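Local coordinates for azurocidin (Homo sapiens, PDB 1A7S), which kills many Gram-negative bacteria, binds heparin and attracts monocytes and fibroblasts as a neutrophil-granule glycoprotein of the elastase subfamily of serine protease homologues, at residues Ser17-Gly22 and Val50-Leu55; Gln69-Ser74 and Leu95-Asn100; Asp59-Glu64 and Leu137-Arg142. One frame throughout, in Å; residues are numbered along the deposited sequence. Where two conformers were deposited one is given.

How the contacts relate
Contacts 1 and 2 belong to one six-strand antiparallel barrel, their centres about 11 Å apart. Strand 51-55, which pairs with 15-20 in contact 1, has strand 69-77 of contact 2 as its other neighbour. Contact 3 joins the loop after strand 51-55 to the loop before strand 142-148 of the second sheet; its centre is about 13 Å from contact 1, which it touches (Ser-17 OG to Leu-60 CD2, 3.8 Å), and about 20 Å from contact 2, which it does not. Along the chain contact 1 closes first, and contact 2 is nested within contact 3. Contact 1 closes the barrel, contact 2 packs the loop leaving strand 91-95 against strand 69-77, and contact 3 joins the barrel to the second sheet.

Contact 1 of 3, residues Ser17-Gly22 and Val50-Leu55; sequences SIQNQG and VSTVVL. With EOH (ethanol), chain J.
The flat amide of Gln-19 carries Val-54 over one face, with Val-54 CG2 3.7 Å from Gln-19 CD and almost straight above it. At the amide's edge Ser-17 OG donates to Gln-19 OE1, in plane and on a lone pair; OG also hydrogen-bonds His-24 ND1. The O of an ethanol, probably from the crystallisation liquor, lies above the amide on the Val-54 face, 2.9 Å from Gln-19 NE2 and 2.8 Å from Thr-52 OG1. OG1 of Thr-52 stands between the backbone N and the carbonyl carbon (chi1 62°), beside Gln-19 CB. On the other side of the sheet Ile-18 and Val-53 lie side by side, with Ile-18 CD1 4.1 Å from Val-53 CG2. The backbone pairing is regular and antiparallel: Ser-17 with Val-54 and Gln-19 with Thr-52 are hydrogen-bonded pairs, and Ser-17 N to Val-54 O measures 2.9 Å at 176°. Ile-18 with Val-53 is the non-hydrogen-bonded pair between them. Toward Gly-22 water takes over: one molecule accepts from Gln-21 N and donates to Val-50 O at 2.7 Å. Strands 15-20 and 51-55 are first and last in the strand order, and their pairing closes the N-terminal barrel of the chymotrypsin-like fold.

Contact 2 of 3, residues Gln69-Ser74 and Leu95-Asn100; sequences QTFSIS and LDREAN
Phe-71 is sandwiched between Leu-95 and Arg-97; its side toward Leu-95 and Ala-99 is the tightly packed one, while Arg-97 covers the ring from the solvent side. Leu-95 CD1 sits over the centre of one ring face, 3.9 Å from the centroid and 9° off the normal, a CH-pi contact. Ala-99 CB meets Phe-71 CZ at 3.7 Å. On the opposite face the exposed Arg-97 guanidinium lies flat, its plane 13° from that of the ring and the two centres 4.2 Å apart, a cation-pi stack offset so that NH2 is toward the rim. The guanidinium is also held at its edge: NH1 and NH2 both donate end-on to Thr-70 O, and NH1 forms a salt bridge to Asp-96 OD1 on its syn lone pair. Asp-96 CG stands between the backbone N and the carbonyl carbon (chi1 64°), and its other oxygen, OD2, takes the Ser-72 N-H at 2.7 Å on the anti lone pair. The carboxylate thus links the stacked arginine to the strand backbone. The Gln-69 amide, equally well held, makes two hydrogen bonds to the backbone of Asn-100: OE1 accepts from its N, on a lone pair, and NE2 donates to its O, each at 2.8 Å.

The solvent side begins with a water that bridges Gln-69 OE1 and Arg-97 NH2. At the other end Asp-96 N to Ser-72 O is a weak, strongly bent bond.

Strand 69-77 is flanked in the barrel by strands 51-55 and 91-95. Phe-71 and Ala-99 pack on Leu-55 of the former. Strand 91-95 ends at Leu-95, paired with Ile-73, and the loop then runs over strand 69-77, Glu-98 making a salt bridge to Arg-34.

Contact 3 of 3, residues Asp59-Glu64 and Leu137-Arg142; sequences DLRRRE and LSRFPR
Asp-59 and Arg-139 form the salt bridge that carries the charged part of this contact. Arg-139 CG stands between its backbone N and carbonyl carbon, and the chain bends at chi3. The guanidinium grips the carboxylate side-on: NE gives OD1 a nearly straight bond of 2.9 Å (174°), and NH2 gives OD2 another of 2.9 Å on the syn lone pair, more bent at 141°. The two planes are 52° apart, so the groups are not coplanar. Arg-62 NH2 adds a long salt bridge, 3.9 Å from Asp-59 OD2, completing a three-residue network. The surrounding arginines would probably favour the charged form of this buried carboxylate.

Like charges also approach: Arg-62 NH2 and Arg-139 NH2 are two donors 3.5 Å apart, with Asp-59 OD2 probably offsetting part of their repulsion.

Among the hydrogen bonds, Leu-60 N meets Arg-139 O at 2.8 Å on a lone pair and is the backbone link between the loops. Asp-59 OD1 takes a second donor, Arg-61 N, from the face of the carboxylate opposite Arg-139 NE; this is an Asx turn, nested in the type I turn from Asp-59 to Arg-62. Glu-64 OE2 accepts from Asp-59 N, the first residue of the turn, at 2.8 Å.

Packing over flat groups comes last. The Arg-61 CD methylene lies over the centre of one Arg-139 guanidinium face, 3.7 Å from CZ. Arg-139 CG lies over the Phe-140 ring toward its rim, and Phe-140 CE1 touches Asp-59 CB at 3.8 Å.

Residues 59-64 lie in the loop between barrel strands 51-55 and 69-77, and Leu-60 reaches His-24 of strand 23-32. Residues 137-142 lie in the loop between 122-127 and 142-148, reaching the latter at Arg-142, while Phe-140 makes a cation-pi contact with Lys-6; the contact thus bridges the two sheets at the surface.

Contact 1 of 3, residues Ser17-Gly22 and Val50-Leu55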
ATOM      1  N   SER A  17       6.690   3.508   4.420  1.00  7.26           N
ATOM      2  CA  SER A  17       7.754   2.529   4.227  1.00  7.87           C
ATOM      3  C   SER A  17       7.750   1.641   5.476  1.00  6.97           C
ATOM      4  O   SER A  17       7.888   2.147   6.569  1.00  9.16           O
ATOM      5  CB  SER A  17       9.091   3.216   4.032  1.00  7.72           C
ATOM      6  OG  SER A  17      10.146   2.284   4.087  1.00  7.63           O
ATOM      7  N   ILE A  18       7.554   0.347   5.305  1.00  7.42           N
ATOM      8  CA  ILE A  18       7.576  -0.647   6.383  1.00  8.22           C
ATOM      9  C   ILE A  18       8.938  -1.331   6.333  1.00  7.59           C
ATOM     10  O   ILE A  18       9.366  -1.832   5.284  1.00  8.14           O
ATOM     11  CB  ILE A  18       6.423  -1.654   6.235  1.00  9.57           C
ATOM     12  CG1 ILE A  18       5.107  -1.058   5.823  1.00 11.87           C
ATOM     13  CG2 ILE A  18       6.325  -2.406   7.544  1.00 11.31           C
ATOM     14  CD1 ILE A  18       4.474  -0.012   6.556  1.00 18.53           C
ATOM     15  N   GLN A  19       9.620  -1.293   7.474  1.00  7.75           N
ATOM     16  CA  GLN A  19      11.036  -1.647   7.534  1.00  9.24           C
ATOM     17  C   GLN A  19      11.299  -2.691   8.583  1.00  9.33           C
ATOM     18  O   GLN A  19      10.669  -2.717   9.657  1.00 10.81           O
ATOM     19  CB  GLN A  19      11.863  -0.362   7.816  1.00  9.32           C
ATOM     20  CG  GLN A  19      11.619   0.697   6.756  1.00  9.31           C
ATOM     21  CD  GLN A  19      12.566   1.868   6.729  1.00  9.22           C
ATOM     22  OE1 GLN A  19      12.490   2.705   5.779  1.00 10.91           O
ATOM     23  NE2 GLN A  19      13.429   1.958   7.676  1.00  8.98           N
ATOM     24  N   ASN A  20      12.287  -3.547   8.301  1.00  9.29           N
ATOM     25  CA  ASN A  20      12.749  -4.615   9.182  1.00 10.90           C
ATOM     26  C   ASN A  20      14.242  -4.357   9.415  1.00 10.38           C
ATOM     27  O   ASN A  20      15.039  -4.435   8.445  1.00 10.00           O
ATOM     28  CB  ASN A  20      12.523  -5.965   8.489  1.00 15.82           C
ATOM     29  CG  ASN A  20      13.025  -7.169   9.171  1.00 20.45           C
ATOM     30  OD1 ASN A  20      13.756  -7.136  10.158  1.00 19.82           O
ATOM     31  ND2 ASN A  20      12.753  -8.346   8.609  1.00 23.09           N
ATOM     32  N   GLN A  21      14.579  -3.965  10.632  1.00  9.98           N
ATOM     33  CA  GLN A  21      15.975  -3.567  10.926  1.00 10.47           C
ATOM     34  C   GLN A  21      16.459  -2.521   9.914  1.00  9.38           C
ATOM     35  O   GLN A  21      17.613  -2.555   9.457  1.00 10.47           O
ATOM     36  CB  GLN A  21      16.895  -4.772  10.934  1.00 11.12           C
ATOM     37  CG  GLN A  21      16.483  -5.814  11.991  1.00 13.60           C
ATOM     38  CD  GLN A  21      16.516  -5.277  13.388  1.00 15.93           C
ATOM     39  OE1 GLN A  21      17.311  -4.461  13.758  1.00 16.38           O
ATOM     40  NE2 GLN A  21      15.560  -5.840  14.168  1.00 22.84           N
ATOM     41  N   GLY A  22      15.579  -1.533   9.616  1.00 10.64           N
ATOM     42  CA  GLY A  22      15.914  -0.455   8.779  1.00 10.86           C
ATOM     43  C   GLY A  22      15.839  -0.730   7.259  1.00 10.26           C
ATOM     44  O   GLY A  22      16.137   0.194   6.487  1.00 13.02           O
ATOM     45  N   VAL A  50       8.494  -7.292  14.608  1.00 38.07           N
ATOM     46  CA  VAL A  50       9.571  -6.339  14.833  1.00 30.26           C
ATOM     47  C   VAL A  50       9.999  -5.541  13.666  1.00 21.29           C
ATOM     48  O   VAL A  50      11.101  -5.523  13.157  1.00 17.89           O
ATOM     49  CB  VAL A  50      10.193  -6.152  16.092  1.00 35.45           C
ATOM     50  CG1 VAL A  50      11.325  -7.065  16.455  1.00 45.05           C
ATOM     51  CG2 VAL A  50      10.491  -4.676  16.391  1.00 38.08           C
ATOM     52  N   SER A  51       8.981  -4.844  13.148  1.00 14.20           N
ATOM     53  CA  SER A  51       9.101  -3.941  12.075  1.00 12.42           C
ATOM     54  C   SER A  51       8.734  -2.525  12.553  1.00 11.44           C
ATOM     55  O   SER A  51       8.015  -2.377  13.539  1.00 12.80           O
ATOM     56  CB  SER A  51       8.066  -4.295  10.928  1.00 14.74           C
ATOM     57  OG  SER A  51       8.470  -5.609  10.413  1.00 20.85           O
ATOM     58  N   THR A  52       9.220  -1.554  11.788  1.00 10.78           N
ATOM     59  CA  THR A  52       8.888  -0.175  11.995  1.00 10.38           C
ATOM     60  C   THR A  52       8.187   0.434  10.794  1.00  8.87           C
ATOM     61  O   THR A  52       8.171  -0.173   9.719  1.00  9.81           O
ATOM     62  CB  THR A  52      10.132   0.691  12.284  1.00 11.11           C
ATOM     63  OG1 THR A  52      10.980   0.642  11.191  1.00 11.03           O
ATOM     64  CG2 THR A  52      10.795   0.200  13.578  1.00 15.96           C
ATOM     65  N   VAL A  53       7.542   1.578  11.035  1.00  8.94           N
ATOM     66  CA  VAL A  53       6.799   2.296  10.020  1.00  8.82           C
ATOM     67  C   VAL A  53       7.400   3.684   9.881  1.00  8.80           C
ATOM     68  O   VAL A  53       7.489   4.375  10.884  1.00 10.63           O
ATOM     69  CB  VAL A  53       5.294   2.428  10.349  1.00  9.58           C
ATOM     70  CG1 VAL A  53       4.583   3.276   9.310  1.00 13.09           C
ATOM     71  CG2 VAL A  53       4.673   1.047  10.486  1.00 11.77           C
ATOM     72  N   VAL A  54       7.792   4.058   8.676  1.00  8.24           N
ATOM     73  CA  VAL A  54       8.321   5.359   8.388  1.00  8.67           C
ATOM     74  C   VAL A  54       7.381   6.130   7.477  1.00  8.01           C
ATOM     75  O   VAL A  54       7.056   5.672   6.381  1.00  8.72           O
ATOM     76  CB  VAL A  54       9.716   5.257   7.717  1.00  9.65           C
ATOM     77  CG1 VAL A  54      10.309   6.659   7.527  1.00 11.79           C
ATOM     78  CG2 VAL A  54      10.657   4.427   8.549  1.00 10.79           C
ATOM     79  N   LEU A  55       6.932   7.277   7.954  1.00  8.21           N
ATOM     80  CA  LEU A  55       6.106   8.223   7.199  1.00  7.62           C
ATOM     81  C   LEU A  55       6.932   9.448   6.841  1.00  7.66           C
ATOM     82  O   LEU A  55       7.905   9.766   7.553  1.00  8.59           O
ATOM     83  CB  LEU A  55       4.908   8.637   8.041  1.00  8.12           C
ATOM     84  CG  LEU A  55       4.016   7.513   8.593  1.00  9.27           C
ATOM     85  CD1 LEU A  55       2.832   8.154   9.333  1.00 11.82           C
ATOM     86  CD2 LEU A  55       3.559   6.608   7.491  1.00 11.04           C
TER
HETATM   87  C1  EOH J 422      13.657   3.741  10.087  1.00 29.73           C
HETATM   88  C2  EOH J 422      13.288   4.958  10.940  1.00 21.68           C
HETATM   89  O   EOH J 422      12.902   2.563  10.513  1.00 24.82           O
HETATM   90  O   HOH W   1      13.112  -1.152  11.167  1.00 11.91           O
HETATM   91  O   HOH W   2      13.217  -7.350  12.948  1.00 35.34           O
HETATM   92  O   HOH W   3      12.749  -3.452  12.787  1.00 13.49           O

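Contact 2 of 3, residues Gln69-Ser74 and Leu95-Asn100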
ATOM      1  N   GLN A  69       8.547  10.820  10.197  1.00 10.12           N
ATOM      2  CA  GLN A  69       8.040  10.382  11.430  1.00 10.16           C
ATOM      3  C   GLN A  69       8.141   8.867  11.483  1.00  9.91           C
ATOM      4  O   GLN A  69       7.698   8.198  10.535  1.00 11.09           O
ATOM      5  CB  GLN A  69       6.635  10.812  11.751  1.00 10.80           C
ATOM      6  CG  GLN A  69       6.459  12.359  11.760  1.00 12.33           C
ATOM      7  CD  GLN A  69       4.967  12.713  11.853  1.00 12.78           C
ATOM      8  OE1 GLN A  69       4.269  12.200  12.764  1.00 13.26           O
ATOM      9  NE2 GLN A  69       4.494  13.505  10.924  1.00 12.31           N
ATOM     10  N   THR A  70       8.691   8.307  12.508  1.00 11.12           N
ATOM     11  CA  THR A  70       8.904   6.898  12.688  1.00 10.84           C
ATOM     12  C   THR A  70       8.111   6.311  13.826  1.00 10.77           C
ATOM     13  O   THR A  70       7.996   6.962  14.879  1.00 12.55           O
ATOM     14  CB  THR A  70      10.378   6.496  12.774  1.00 13.21           C
ATOM     15  OG1 THR A  70      11.085   7.052  11.623  1.00 17.60           O
ATOM     16  CG2 THR A  70      10.626   5.047  12.849  1.00 18.67           C
ATOM     17  N   PHE A  71       7.599   5.115  13.654  1.00 10.20           N
ATOM     18  CA  PHE A  71       6.750   4.448  14.623  1.00 10.12           C
ATOM     19  C   PHE A  71       7.020   2.975  14.776  1.00 11.69           C
ATOM     20  O   PHE A  71       7.431   2.283  13.860  1.00 11.52           O
ATOM     21  CB  PHE A  71       5.242   4.535  14.164  1.00 10.35           C
ATOM     22  CG  PHE A  71       4.807   5.946  13.828  1.00  9.72           C
ATOM     23  CD1 PHE A  71       5.078   6.527  12.612  1.00  9.28           C
ATOM     24  CD2 PHE A  71       4.128   6.729  14.774  1.00  9.96           C
ATOM     25  CE1 PHE A  71       4.784   7.859  12.323  1.00 10.08           C
ATOM     26  CE2 PHE A  71       3.764   8.031  14.480  1.00 10.39           C
ATOM     27  CZ  PHE A  71       4.113   8.610  13.269  1.00  9.63           C
ATOM     28  N   SER A  72       6.736   2.544  16.042  1.00 11.77           N
ATOM     29  CA  SER A  72       6.681   1.105  16.264  1.00 12.20           C
ATOM     30  C   SER A  72       5.200   0.699  16.057  1.00 10.30           C
ATOM     31  O   SER A  72       4.295   1.554  16.033  1.00 11.02           O
ATOM     32  CB  SER A  72       7.092   0.709  17.691  1.00 14.19           C
ATOM     33  OG  SER A  72       8.439   1.114  17.990  0.50 12.33           O
ATOM     34  N   ILE A  73       4.974  -0.572  15.961  1.00 10.79           N
ATOM     35  CA  ILE A  73       3.688  -1.163  15.680  1.00 10.83           C
ATOM     36  C   ILE A  73       3.127  -1.771  16.978  1.00 11.32           C
ATOM     37  O   ILE A  73       3.699  -2.750  17.484  1.00 13.80           O
ATOM     38  CB  ILE A  73       3.741  -2.233  14.556  1.00 11.16           C
ATOM     39  CG1 ILE A  73       4.251  -1.641  13.246  1.00 11.42           C
ATOM     40  CG2 ILE A  73       2.381  -2.866  14.415  1.00 12.89           C
ATOM     41  CD1 ILE A  73       4.690  -2.655  12.242  1.00 13.00           C
ATOM     42  N   SER A  74       2.078  -1.168  17.510  1.00 11.67           N
ATOM     43  CA  SER A  74       1.497  -1.603  18.790  1.00 13.57           C
ATOM     44  C   SER A  74       0.494  -2.763  18.613  1.00 14.87           C
ATOM     45  O   SER A  74       0.250  -3.520  19.573  1.00 20.85           O
ATOM     46  CB  SER A  74       0.821  -0.430  19.434  1.00 16.17           C
ATOM     47  OG  SER A  74       1.685   0.622  19.741  0.50 13.65           O
ATOM     48  N   LEU A  95      -0.184   2.326  15.037  1.00  8.94           N
ATOM     49  CA  LEU A  95       1.117   2.993  15.396  1.00  9.68           C
ATOM     50  C   LEU A  95       1.164   3.227  16.879  1.00 10.11           C
ATOM     51  O   LEU A  95       0.143   3.287  17.546  1.00 11.81           O
ATOM     52  CB  LEU A  95       1.176   4.323  14.623  1.00  9.73           C
ATOM     53  CG  LEU A  95       0.951   4.256  13.137  1.00  8.99           C
ATOM     54  CD1 LEU A  95       1.054   5.658  12.531  1.00 10.17           C
ATOM     55  CD2 LEU A  95       1.898   3.352  12.458  1.00 10.61           C
ATOM     56  N   ASP A  96       2.370   3.435  17.415  1.00 11.09           N
ATOM     57  CA  ASP A  96       2.568   3.643  18.830  1.00 11.53           C
ATOM     58  C   ASP A  96       1.960   4.939  19.346  1.00 11.99           C
ATOM     59  O   ASP A  96       1.799   5.113  20.555  1.00 13.91           O
ATOM     60  CB  ASP A  96       4.031   3.587  19.182  1.00 12.95           C
ATOM     61  CG  ASP A  96       4.934   4.654  18.598  1.00 14.28           C
ATOM     62  OD1 ASP A  96       4.838   5.844  19.068  1.00 15.78           O
ATOM     63  OD2 ASP A  96       5.610   4.493  17.618  1.00 21.32           O
ATOM     64  N   ARG A  97       1.681   5.861  18.461  1.00 11.59           N
ATOM     65  CA  ARG A  97       1.111   7.178  18.829  1.00 12.93           C
ATOM     66  C   ARG A  97       0.453   7.752  17.593  1.00 12.61           C
ATOM     67  O   ARG A  97       0.633   7.247  16.459  1.00 13.51           O
ATOM     68  CB  ARG A  97       2.213   8.078  19.359  1.00 13.19           C
ATOM     69  CG  ARG A  97       3.193   8.492  18.213  1.00 16.23           C
ATOM     70  CD  ARG A  97       4.469   9.132  18.791  1.00 18.28           C
ATOM     71  NE  ARG A  97       5.326   9.665  17.710  1.00 19.85           N
ATOM     72  CZ  ARG A  97       6.153   8.883  16.992  1.00 19.79           C
ATOM     73  NH1 ARG A  97       6.372   7.615  17.277  1.00 14.92           N
ATOM     74  NH2 ARG A  97       6.756   9.424  15.917  1.00 16.93           N
ATOM     75  N   GLU A  98      -0.278   8.850  17.700  1.00 12.91           N
ATOM     76  CA  GLU A  98      -0.809   9.513  16.535  1.00 12.44           C
ATOM     77  C   GLU A  98       0.291  10.200  15.739  1.00 11.54           C
ATOM     78  O   GLU A  98       1.126  10.910  16.280  1.00 15.27           O
ATOM     79  CB  GLU A  98      -1.839  10.617  16.932  1.00 14.70           C
ATOM     80  CG  GLU A  98      -3.121   9.922  17.414  1.00 19.18           C
ATOM     81  CD  GLU A  98      -4.300  10.799  17.641  1.00 23.08           C
ATOM     82  OE1 GLU A  98      -4.237  12.017  17.410  1.00 29.58           O
ATOM     83  OE2 GLU A  98      -5.335  10.276  18.125  1.00 31.52           O
ATOM     84  N   ALA A  99       0.232  10.029  14.426  1.00 10.02           N
ATOM     85  CA  ALA A  99       1.107  10.757  13.546  1.00 10.42           C
ATOM     86  C   ALA A  99       0.663  12.230  13.499  1.00 10.39           C
ATOM     87  O   ALA A  99      -0.506  12.549  13.638  1.00 12.76           O
ATOM     88  CB  ALA A  99       0.952  10.195  12.131  1.00 10.71           C
ATOM     89  N   ASN A 100       1.652  13.091  13.326  1.00 12.24           N
ATOM     90  CA  ASN A 100       1.330  14.494  13.139  1.00 13.74           C
ATOM     91  C   ASN A 100       1.011  14.720  11.654  1.00 12.76           C
ATOM     92  O   ASN A 100       1.742  14.216  10.789  1.00 13.43           O
ATOM     93  CB  ASN A 100       2.525  15.402  13.483  1.00 17.46           C
ATOM     94  CG  ASN A 100       2.654  15.776  14.889  1.00 25.01           C
ATOM     95  OD1 ASN A 100       1.675  15.588  15.677  1.00 29.34           O
ATOM     96  ND2 ASN A 100       3.796  16.332  15.286  1.00 34.85           N
TER
HETATM   97  O   HOH W   4       5.553  12.019  15.263  1.00 23.81           O

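Contact 3 of 3, residues Asp59-Glu64 and Leu137-Arg142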
ATOM      1  N   ASP A  59      13.802   9.880   0.112  1.00  7.04           N
ATOM      2  CA  ASP A  59      14.951   9.006  -0.237  1.00  7.71           C
ATOM      3  C   ASP A  59      15.224   8.061   0.917  1.00  7.60           C
ATOM      4  O   ASP A  59      15.575   8.460   2.029  1.00  7.92           O
ATOM      5  CB  ASP A  59      16.174   9.963  -0.447  1.00  8.35           C
ATOM      6  CG  ASP A  59      17.448   9.266  -0.754  1.00  7.67           C
ATOM      7  OD1 ASP A  59      17.502   7.994  -0.752  1.00  8.65           O
ATOM      8  OD2 ASP A  59      18.436   9.980  -1.050  1.00  8.49           O
ATOM      9  N   LEU A  60      14.998   6.769   0.701  1.00  7.49           N
ATOM     10  CA  LEU A  60      15.145   5.802   1.727  1.00  8.02           C
ATOM     11  C   LEU A  60      16.524   5.860   2.418  1.00  8.70           C
ATOM     12  O   LEU A  60      16.616   5.480   3.578  1.00 10.41           O
ATOM     13  CB  LEU A  60      14.958   4.368   1.188  1.00  8.43           C
ATOM     14  CG  LEU A  60      13.589   3.951   0.757  1.00  9.56           C
ATOM     15  CD1 LEU A  60      13.544   2.565   0.197  1.00 10.67           C
ATOM     16  CD2 LEU A  60      12.553   4.139   1.867  1.00 12.88           C
ATOM     17  N   ARG A  61      17.556   6.261   1.711  1.00  8.24           N
ATOM     18  CA  ARG A  61      18.897   6.265   2.230  1.00  9.11           C
ATOM     19  C   ARG A  61      19.266   7.546   2.963  1.00 10.34           C
ATOM     20  O   ARG A  61      20.416   7.627   3.471  1.00 15.09           O
ATOM     21  CB  ARG A  61      19.933   5.978   1.142  1.00  9.85           C
ATOM     22  CG  ARG A  61      19.684   4.663   0.418  1.00 11.99           C
ATOM     23  CD  ARG A  61      20.735   4.412  -0.686  1.00 14.89           C
ATOM     24  NE  ARG A  61      21.973   3.932  -0.083  1.00 16.84           N
ATOM     25  CZ  ARG A  61      22.381   2.668  -0.067  1.00 13.96           C
ATOM     26  NH1 ARG A  61      21.857   1.741  -0.855  1.00 15.63           N
ATOM     27  NH2 ARG A  61      23.453   2.377   0.652  1.00 14.88           N
ATOM     28  N   ARG A  62      18.351   8.446   3.174  1.00  8.81           N
ATOM     29  CA  ARG A  62      18.623   9.760   3.807  1.00  8.63           C
ATOM     30  C   ARG A  62      17.827   9.853   5.089  1.00 10.00           C
ATOM     31  O   ARG A  62      16.704   9.414   5.219  1.00 11.04           O
ATOM     32  CB  ARG A  62      18.257  10.874   2.828  1.00  8.94           C
ATOM     33  CG  ARG A  62      18.846  12.249   3.121  1.00 10.52           C
ATOM     34  CD  ARG A  62      20.310  12.382   2.836  1.00 10.52           C
ATOM     35  NE  ARG A  62      20.555  12.217   1.400  1.00 10.39           N
ATOM     36  CZ  ARG A  62      21.748  11.994   0.864  1.00 11.63           C
ATOM     37  NH1 ARG A  62      22.842  11.908   1.602  1.00 12.78           N
ATOM     38  NH2 ARG A  62      21.827  11.758  -0.463  1.00 11.29           N
ATOM     39  N   ARG A  63      18.410  10.571   6.094  1.00 10.17           N
ATOM     40  CA  ARG A  63      17.755  10.675   7.388  1.00 11.12           C
ATOM     41  C   ARG A  63      16.503  11.501   7.402  1.00 10.12           C
ATOM     42  O   ARG A  63      15.524  11.183   8.085  1.00 11.22           O
ATOM     43  CB  ARG A  63      18.759  11.108   8.488  1.00 14.53           C
ATOM     44  CG  ARG A  63      19.858  10.103   8.699  1.00 24.14           C
ATOM     45  CD  ARG A  63      21.018  10.601   9.489  1.00 31.58           C
ATOM     46  NE  ARG A  63      20.614  11.364  10.688  1.00 38.31           N
ATOM     47  CZ  ARG A  63      21.518  12.194  11.230  1.00 39.55           C
ATOM     48  NH1 ARG A  63      22.812  11.921  10.914  1.00 46.86           N
ATOM     49  NH2 ARG A  63      21.245  13.211  11.956  1.00 44.08           N
ATOM     50  N   GLU A  64      16.476  12.594   6.659  1.00 10.18           N
ATOM     51  CA  GLU A  64      15.315  13.439   6.496  1.00  9.97           C
ATOM     52  C   GLU A  64      14.568  13.751   7.772  1.00 11.33           C
ATOM     53  O   GLU A  64      13.338  13.659   7.897  1.00 10.99           O
ATOM     54  CB  GLU A  64      14.368  12.705   5.489  1.00  9.28           C
ATOM     55  CG  GLU A  64      14.991  12.418   4.190  1.00  8.49           C
ATOM     56  CD  GLU A  64      14.173  11.626   3.201  1.00  7.82           C
ATOM     57  OE1 GLU A  64      13.342  10.798   3.632  1.00  8.63           O
ATOM     58  OE2 GLU A  64      14.378  11.860   1.956  1.00  8.03           O
ATOM     59  N   LEU A 137      15.694  -2.348  -4.834  1.00  9.55           N
ATOM     60  CA  LEU A 137      14.696  -1.324  -4.543  1.00  8.56           C
ATOM     61  C   LEU A 137      15.162   0.003  -5.141  1.00  8.56           C
ATOM     62  O   LEU A 137      16.334   0.211  -5.437  1.00 10.33           O
ATOM     63  CB  LEU A 137      14.502  -1.139  -3.066  1.00 10.37           C
ATOM     64  CG  LEU A 137      13.985  -2.286  -2.213  1.00 11.18           C
ATOM     65  CD1 LEU A 137      13.998  -1.871  -0.753  1.00 16.37           C
ATOM     66  CD2 LEU A 137      12.630  -2.766  -2.634  1.00 14.45           C
ATOM     67  N   SER A 138      14.190   0.916  -5.266  1.00  8.21           N
ATOM     68  CA  SER A 138      14.498   2.278  -5.644  1.00  8.53           C
ATOM     69  C   SER A 138      14.595   3.135  -4.392  1.00  8.25           C
ATOM     70  O   SER A 138      13.712   3.104  -3.520  1.00  8.69           O
ATOM     71  CB  SER A 138      13.330   2.816  -6.522  1.00 10.45           C
ATOM     72  OG  SER A 138      13.543   4.202  -6.743  1.00 10.78           O
ATOM     73  N   ARG A 139      15.676   3.912  -4.270  1.00  8.94           N
ATOM     74  CA  ARG A 139      15.784   4.790  -3.087  1.00  7.95           C
ATOM     75  C   ARG A 139      14.770   5.906  -3.085  1.00  7.19           C
ATOM     76  O   ARG A 139      14.371   6.393  -2.041  1.00  7.80           O
ATOM     77  CB  ARG A 139      17.218   5.338  -2.922  1.00  9.27           C
ATOM     78  CG  ARG A 139      17.633   6.350  -4.000  1.00 10.18           C
ATOM     79  CD  ARG A 139      19.138   6.634  -3.935  1.00 10.54           C
ATOM     80  NE  ARG A 139      19.489   7.332  -2.718  1.00 10.23           N
ATOM     81  CZ  ARG A 139      20.729   7.728  -2.391  1.00 11.90           C
ATOM     82  NH1 ARG A 139      21.770   7.192  -3.050  1.00 15.14           N
ATOM     83  NH2 ARG A 139      20.924   8.513  -1.411  1.00 10.75           N
ATOM     84  N   PHE A 140      14.350   6.319  -4.280  1.00  8.21           N
ATOM     85  CA  PHE A 140      13.294   7.357  -4.410  1.00  8.61           C
ATOM     86  C   PHE A 140      11.974   6.681  -4.685  1.00  8.49           C
ATOM     87  O   PHE A 140      11.891   5.602  -5.317  1.00  9.40           O
ATOM     88  CB  PHE A 140      13.653   8.304  -5.565  1.00  9.60           C
ATOM     89  CG  PHE A 140      14.969   9.034  -5.383  1.00  9.60           C
ATOM     90  CD1 PHE A 140      15.168   9.913  -4.365  1.00 10.74           C
ATOM     91  CD2 PHE A 140      16.032   8.749  -6.215  1.00 11.84           C
ATOM     92  CE1 PHE A 140      16.382  10.572  -4.220  1.00 12.46           C
ATOM     93  CE2 PHE A 140      17.261   9.352  -6.035  1.00 11.48           C
ATOM     94  CZ  PHE A 140      17.436  10.277  -5.057  1.00 12.43           C
ATOM     95  N   PRO A 141      10.854   7.276  -4.307  1.00  8.32           N
ATOM     96  CA  PRO A 141       9.578   6.721  -4.671  1.00  8.17           C
ATOM     97  C   PRO A 141       9.374   6.884  -6.209  1.00  7.77           C
ATOM     98  O   PRO A 141       9.876   7.849  -6.762  1.00  8.39           O
ATOM     99  CB  PRO A 141       8.546   7.519  -3.881  1.00  8.73           C
ATOM    100  CG  PRO A 141       9.321   8.564  -3.144  1.00  9.51           C
ATOM    101  CD  PRO A 141      10.692   8.650  -3.798  1.00  9.29           C
ATOM    102  N   ARG A 142       8.717   5.913  -6.783  1.00  7.79           N
ATOM    103  CA  ARG A 142       8.376   5.967  -8.227  1.00  7.81           C
ATOM    104  C   ARG A 142       6.873   5.737  -8.335  1.00  7.84           C
ATOM    105  O   ARG A 142       6.282   5.141  -7.451  1.00  8.70           O
ATOM    106  CB  ARG A 142       9.215   4.983  -9.020  1.00  9.09           C
ATOM    107  CG  ARG A 142      10.699   5.179  -8.878  1.00  9.24           C
ATOM    108  CD  ARG A 142      11.485   4.263  -9.773  1.00 10.37           C
ATOM    109  NE  ARG A 142      11.388   4.681 -11.182  1.00 11.99           N
ATOM    110  CZ  ARG A 142      12.088   5.630 -11.756  1.00 13.08           C
ATOM    111  NH1 ARG A 142      12.996   6.372 -11.170  1.00 12.54           N
ATOM    112  NH2 ARG A 142      11.811   5.894 -13.076  1.00 16.32           N
TER